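Local coordinates for protein CupA (Streptococcus pneumoniae, PDB 4F2E) that binds copper(I) through a cupredoxin-like domain and, as a copper chaperone, probably takes part in copper resistance, at residues 14-20 with 38-44; 20-24 with 45-50. The contacts are given in a common frame with arbitrary orientation. Residue numbers count along the deposited sequence, not the author numbering.

Contact 1. Residues 14-20 with 38-44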
# COMPACT_ATOMS: atom_id res chain seq x y z
N GLN A 14 3.36 0.34 -12.25
CA GLN A 14 3.05 1.59 -11.57
C GLN A 14 3.57 1.49 -10.15
O GLN A 14 3.57 0.41 -9.56
CB GLN A 14 1.55 1.88 -11.58
CG GLN A 14 0.70 0.84 -10.86
CD GLN A 14 -0.79 1.08 -11.04
OE1 GLN A 14 -1.24 2.23 -11.10
NE2 GLN A 14 -1.56 -0.00 -11.14
N GLU A 15 4.03 2.61 -9.60
CA GLU A 15 4.69 2.59 -8.31
C GLU A 15 4.23 3.74 -7.43
O GLU A 15 4.05 4.86 -7.90
CB GLU A 15 6.21 2.67 -8.49
CG GLU A 15 7.00 2.70 -7.20
CD GLU A 15 8.48 2.70 -7.45
OE1 GLU A 15 9.01 1.65 -7.87
OE2 GLU A 15 9.11 3.76 -7.24
N ILE A 16 4.04 3.44 -6.16
CA ILE A 16 3.75 4.48 -5.19
C ILE A 16 4.49 4.17 -3.90
O ILE A 16 4.63 3.01 -3.52
CB ILE A 16 2.25 4.63 -4.94
CG1 ILE A 16 1.97 5.87 -4.08
CG2 ILE A 16 1.68 3.37 -4.31
CD1 ILE A 16 0.55 6.35 -4.16
N ARG A 17 4.99 5.22 -3.26
CA ARG A 17 5.75 5.08 -2.03
C ARG A 17 4.90 5.48 -0.84
O ARG A 17 4.25 6.52 -0.84
CB ARG A 17 7.02 5.93 -2.09
CG ARG A 17 7.95 5.56 -3.24
CD ARG A 17 9.25 6.35 -3.18
NE ARG A 17 9.96 6.11 -1.92
CZ ARG A 17 10.85 5.14 -1.75
NH1 ARG A 17 11.45 4.99 -0.58
NH2 ARG A 17 11.15 4.32 -2.75
N VAL A 18 4.91 4.63 0.19
CA VAL A 18 4.14 4.89 1.40
C VAL A 18 5.08 4.88 2.59
O VAL A 18 5.79 3.91 2.82
CB VAL A 18 3.03 3.84 1.59
CG1 VAL A 18 2.27 4.08 2.89
CG2 VAL A 18 2.08 3.84 0.41
N GLU A 19 5.09 5.98 3.34
CA GLU A 19 5.89 6.07 4.55
C GLU A 19 5.11 5.48 5.72
O GLU A 19 3.95 5.82 5.92
CB GLU A 19 6.26 7.52 4.85
CG GLU A 19 7.12 7.69 6.09
CD GLU A 19 7.54 9.12 6.33
OE1 GLU A 19 7.71 9.87 5.33
OE2 GLU A 19 7.71 9.51 7.50
N VAL A 20 5.75 4.59 6.46
CA VAL A 20 5.14 4.01 7.65
C VAL A 20 5.62 4.79 8.86
O VAL A 20 6.74 4.62 9.34
CB VAL A 20 5.47 2.52 7.80
CG1 VAL A 20 4.72 1.92 8.99
CG2 VAL A 20 5.13 1.77 6.51
N ARG A 38 3.70 -1.67 -7.70
CA ARG A 38 4.68 -1.73 -6.62
C ARG A 38 4.26 -0.70 -5.58
O ARG A 38 4.27 0.51 -5.86
CB ARG A 38 6.07 -1.38 -7.14
CG ARG A 38 6.73 -2.44 -8.00
CD ARG A 38 7.96 -1.90 -8.71
NE ARG A 38 8.82 -1.11 -7.83
CZ ARG A 38 9.69 -1.61 -6.96
NH1 ARG A 38 9.83 -2.93 -6.85
NH2 ARG A 38 10.43 -0.80 -6.21
N ILE A 39 3.89 -1.17 -4.40
CA ILE A 39 3.57 -0.28 -3.30
C ILE A 39 4.70 -0.41 -2.30
O ILE A 39 4.84 -1.42 -1.62
CB ILE A 39 2.20 -0.62 -2.67
CG1 ILE A 39 1.14 -0.75 -3.77
CG2 ILE A 39 1.80 0.43 -1.66
CD1 ILE A 39 -0.20 -1.25 -3.29
N VAL A 40 5.55 0.62 -2.26
CA VAL A 40 6.80 0.55 -1.54
C VAL A 40 6.64 1.14 -0.14
O VAL A 40 6.51 2.35 0.01
CB VAL A 40 7.91 1.31 -2.29
CG1 VAL A 40 9.25 1.12 -1.59
CG2 VAL A 40 7.98 0.83 -3.74
N PHE A 41 6.66 0.27 0.86
CA PHE A 41 6.53 0.71 2.24
C PHE A 41 7.89 0.96 2.86
O PHE A 41 8.72 0.06 2.96
CB PHE A 41 5.75 -0.32 3.07
CG PHE A 41 4.29 -0.38 2.72
CD1 PHE A 41 3.85 -1.17 1.67
CD2 PHE A 41 3.37 0.35 3.43
CE1 PHE A 41 2.52 -1.22 1.33
CE2 PHE A 41 2.02 0.31 3.11
CZ PHE A 41 1.60 -0.48 2.06
N ASP A 42 8.12 2.21 3.26
CA ASP A 42 9.37 2.58 3.90
C ASP A 42 9.09 2.74 5.39
O ASP A 42 8.42 3.70 5.80
CB ASP A 42 9.89 3.89 3.31
CG ASP A 42 11.25 4.27 3.83
OD1 ASP A 42 11.97 3.37 4.32
OD2 ASP A 42 11.62 5.46 3.74
N ARG A 43 9.58 1.81 6.19
CA ARG A 43 9.21 1.78 7.61
C ARG A 43 10.15 2.62 8.47
O ARG A 43 11.35 2.35 8.54
CB ARG A 43 9.14 0.36 8.15
CG ARG A 43 8.67 0.34 9.59
CD ARG A 43 8.51 -1.05 10.16
NE ARG A 43 8.08 -0.97 11.55
CZ ARG A 43 7.96 -2.02 12.36
NH1 ARG A 43 8.25 -3.24 11.91
NH2 ARG A 43 7.56 -1.85 13.61
N LYS A 44 9.57 3.61 9.14
CA LYS A 44 10.34 4.54 9.96
C LYS A 44 9.86 4.57 11.41
O LYS A 44 10.41 5.29 12.24
CB LYS A 44 10.29 5.94 9.36
CG LYS A 44 10.92 6.03 7.98
CD LYS A 44 10.80 7.43 7.40
CE LYS A 44 11.51 7.52 6.06
NZ LYS A 44 11.39 8.88 5.47

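Contact 2. Residues 20-24 with 45-50. With CU1 (copper (I) ion), chain B; CU1 (copper (I) ion), chain C.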
# COMPACT_ATOMS: atom_id res chain seq x y z
N VAL A 20 5.75 4.59 6.46
CA VAL A 20 5.14 4.01 7.65
C VAL A 20 5.62 4.79 8.86
O VAL A 20 6.74 4.62 9.34
CB VAL A 20 5.47 2.52 7.80
CG1 VAL A 20 4.72 1.92 8.99
CG2 VAL A 20 5.13 1.77 6.51
N MET A 21 4.75 5.68 9.34
CA MET A 21 5.05 6.53 10.48
C MET A 21 3.73 6.90 11.14
O MET A 21 2.94 7.66 10.57
CB MET A 21 5.78 7.79 10.02
CG MET A 21 6.05 8.79 11.14
SD MET A 21 7.30 8.21 12.30
CE MET A 21 8.79 8.44 11.33
N GLY A 22 3.48 6.32 12.31
CA GLY A 22 2.23 6.56 13.02
C GLY A 22 1.04 6.26 12.12
O GLY A 22 0.03 6.96 12.14
N GLY A 23 1.17 5.20 11.33
CA GLY A 23 0.21 4.90 10.29
C GLY A 23 0.90 4.98 8.94
O GLY A 23 2.10 4.75 8.84
N TYR A 24 0.13 5.32 7.91
CA TYR A 24 0.65 5.33 6.55
C TYR A 24 0.41 6.69 5.93
O TYR A 24 -0.68 7.24 6.06
CB TYR A 24 -0.04 4.23 5.73
CG TYR A 24 0.00 2.91 6.45
CD1 TYR A 24 1.19 2.21 6.58
CD2 TYR A 24 -1.14 2.38 7.05
CE1 TYR A 24 1.25 1.02 7.26
CE2 TYR A 24 -1.09 1.18 7.73
CZ TYR A 24 0.11 0.50 7.83
OH TYR A 24 0.18 -0.69 8.51
N ASP A 45 8.83 3.77 11.71
CA ASP A 45 8.23 3.74 13.04
C ASP A 45 8.37 2.32 13.61
O ASP A 45 7.83 1.37 13.06
CB ASP A 45 6.76 4.13 12.93
CG ASP A 45 6.07 4.25 14.28
OD1 ASP A 45 6.52 3.61 15.26
OD2 ASP A 45 5.06 4.98 14.36
N PRO A 46 9.11 2.18 14.72
CA PRO A 46 9.43 0.86 15.27
C PRO A 46 8.31 0.25 16.13
O PRO A 46 8.50 -0.84 16.67
CB PRO A 46 10.65 1.14 16.14
CG PRO A 46 10.42 2.52 16.63
CD PRO A 46 9.77 3.26 15.48
N SER A 47 7.18 0.93 16.25
CA SER A 47 6.09 0.40 17.05
C SER A 47 5.68 -0.99 16.58
O SER A 47 5.47 -1.20 15.38
CB SER A 47 4.87 1.31 17.00
OG SER A 47 3.77 0.70 17.66
N PRO A 48 5.55 -1.94 17.51
CA PRO A 48 5.07 -3.28 17.15
C PRO A 48 3.71 -3.24 16.46
O PRO A 48 3.37 -4.17 15.73
CB PRO A 48 4.98 -3.99 18.51
CG PRO A 48 6.00 -3.30 19.35
CD PRO A 48 5.95 -1.86 18.93
N CYS A 49 2.94 -2.18 16.69
CA CYS A 49 1.65 -2.03 16.02
C CYS A 49 1.82 -2.07 14.50
O CYS A 49 0.90 -2.46 13.77
CB CYS A 49 0.99 -0.72 16.45
SG CYS A 49 -0.74 -0.50 15.92
N LEU A 50 2.99 -1.68 14.01
CA LEU A 50 3.23 -1.54 12.58
C LEU A 50 4.13 -2.63 11.99
O LEU A 50 4.71 -2.46 10.92
CB LEU A 50 3.79 -0.14 12.27
CG LEU A 50 2.81 1.00 12.59
CD1 LEU A 50 3.53 2.33 12.70
CD2 LEU A 50 1.70 1.06 11.55
CU CU1 B . -1.11 -1.60 14.10
CU CU1 C . -1.81 -2.06 17.14
O HOH W 1 2.48 -1.82 9.18

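Contact 1. Residues 14-20 with 38-44
Phe41 sets its ring against the side chains of Val18 and Val20: Val18 CG1 lies 3.8 Å from Phe41 CE2, and Val20 CG2 meets the ring edge, 3.8 Å from Phe41 CD2. Further back on this face, Ile39 CG2 is 4.0 Å from both Ile16 CG2 and Val18 CG2. These residues are buried, and Ile39 and Phe41 also reach Phe55 of strand 52-55, consistent with a largely apolar face looking into the core; Arg43 at its end is salt-bridged to Asp51 and hydrogen-bonded to Leu64 O. The opposite face, bearing Glu15, Arg17, Glu19, Arg38, Val40 and Asp42, is largely charged. There Glu15 OE1 forms a salt bridge with Arg38 NE at 2.8 Å, approaching the guanidinium at its edge. Arg17 lays one guanidinium face over Val40, NH2 to CG1 3.9 Å, while its NH1 pairs with Glu69 of strand 69-74. Near the strand ends, Lys44 NZ makes long ion pairs, 3.8 Å each, with Glu19 OE1 and Asp42 OD2.

The backbones prove a parallel pairing. Their axes approach to 4.7 Å at 22°, and the hydrogen bonds alternate in direction: Arg38 N to Gln14 O (2.8 Å), Ile16 N to Arg38 O (3.0 Å), and so on up to Lys44 N to Val20 O (3.0 Å). Every backbone N-H...O angle is 158° or more. With strand 24-31 antiparallel beside 14-20 and strand 69-74 antiparallel beside 38-43, this is a parallel pair within the mixed beta structure of a cupredoxin fold.

Contact 2. Residues 20-24 with 45-50
Asp45 begins the second segment with its CA 4.9 Å from that of Met21 and its CA-to-CB bond toward the 20-24 loop. Its carboxylate works in two directions: OD2 accepts a hydrogen bond from Gly22 N (2.9 Å, 149° at hydrogen), and OD1 accepts one from Ser47 N at 2.9 Å, closing an Asx turn. Across Pro46, the chain reaches Ser47, whose OG receives Cys49 N at 3.2 Å in an ST turn, while Ser47 O accepts from Leu50 N at 2.9 Å around the short 3-10 segment 48-49. Cys49 turns to metal instead of the facing loop. Its SG is 2.2 Å from each of two copper(I) ions, and its O is also 2.2 Å from the one that Cys86 completes; Met88 and Met90 help bind the other. Leu50 then returns to the 20-24 loop, placing CD1 3.9 Å from Val20 CG1 and CD2 4.1 Å from Tyr24 CZ. One water spans the gap beside it, accepting from Tyr24 OH (2.6 Å) and donating to Leu50 O (2.9 Å). Gly23, at phi 117° and psi -151°, has a backbone conformation in which a CB would strike the preceding carbonyl. The chemistry thus divides by position: a carboxylate and an apolar side chain join the loops, whereas the soft thiolate sulfur of Cys49, between Asp45 and Leu50 in sequence, bridges two copper(I) ions.

Contacts 1 and 2 lie in one cupredoxin-like domain, their centres about 13 Å apart, and Val20 belongs to both. Along the chain the segments alternate: 14-20, 20-24, 38-44, 45-50. Because strands 13-20 and 37-43 are parallel, both enter at the same end the loops that meet in contact 2, one leading to strand 24-31 and the other to strand 52-55. Direct packing ties the regions together, with Lys44 CB 3.5 Å from Met21 CE and Val18 CG1 3.7 Å from Tyr24 CB. Contact 1 is centred about 6 Å from the centre of the chain; contact 2, which holds Cys49, lies farther out at about 14 Å, so the parallel strands lead to the loops at the copper site.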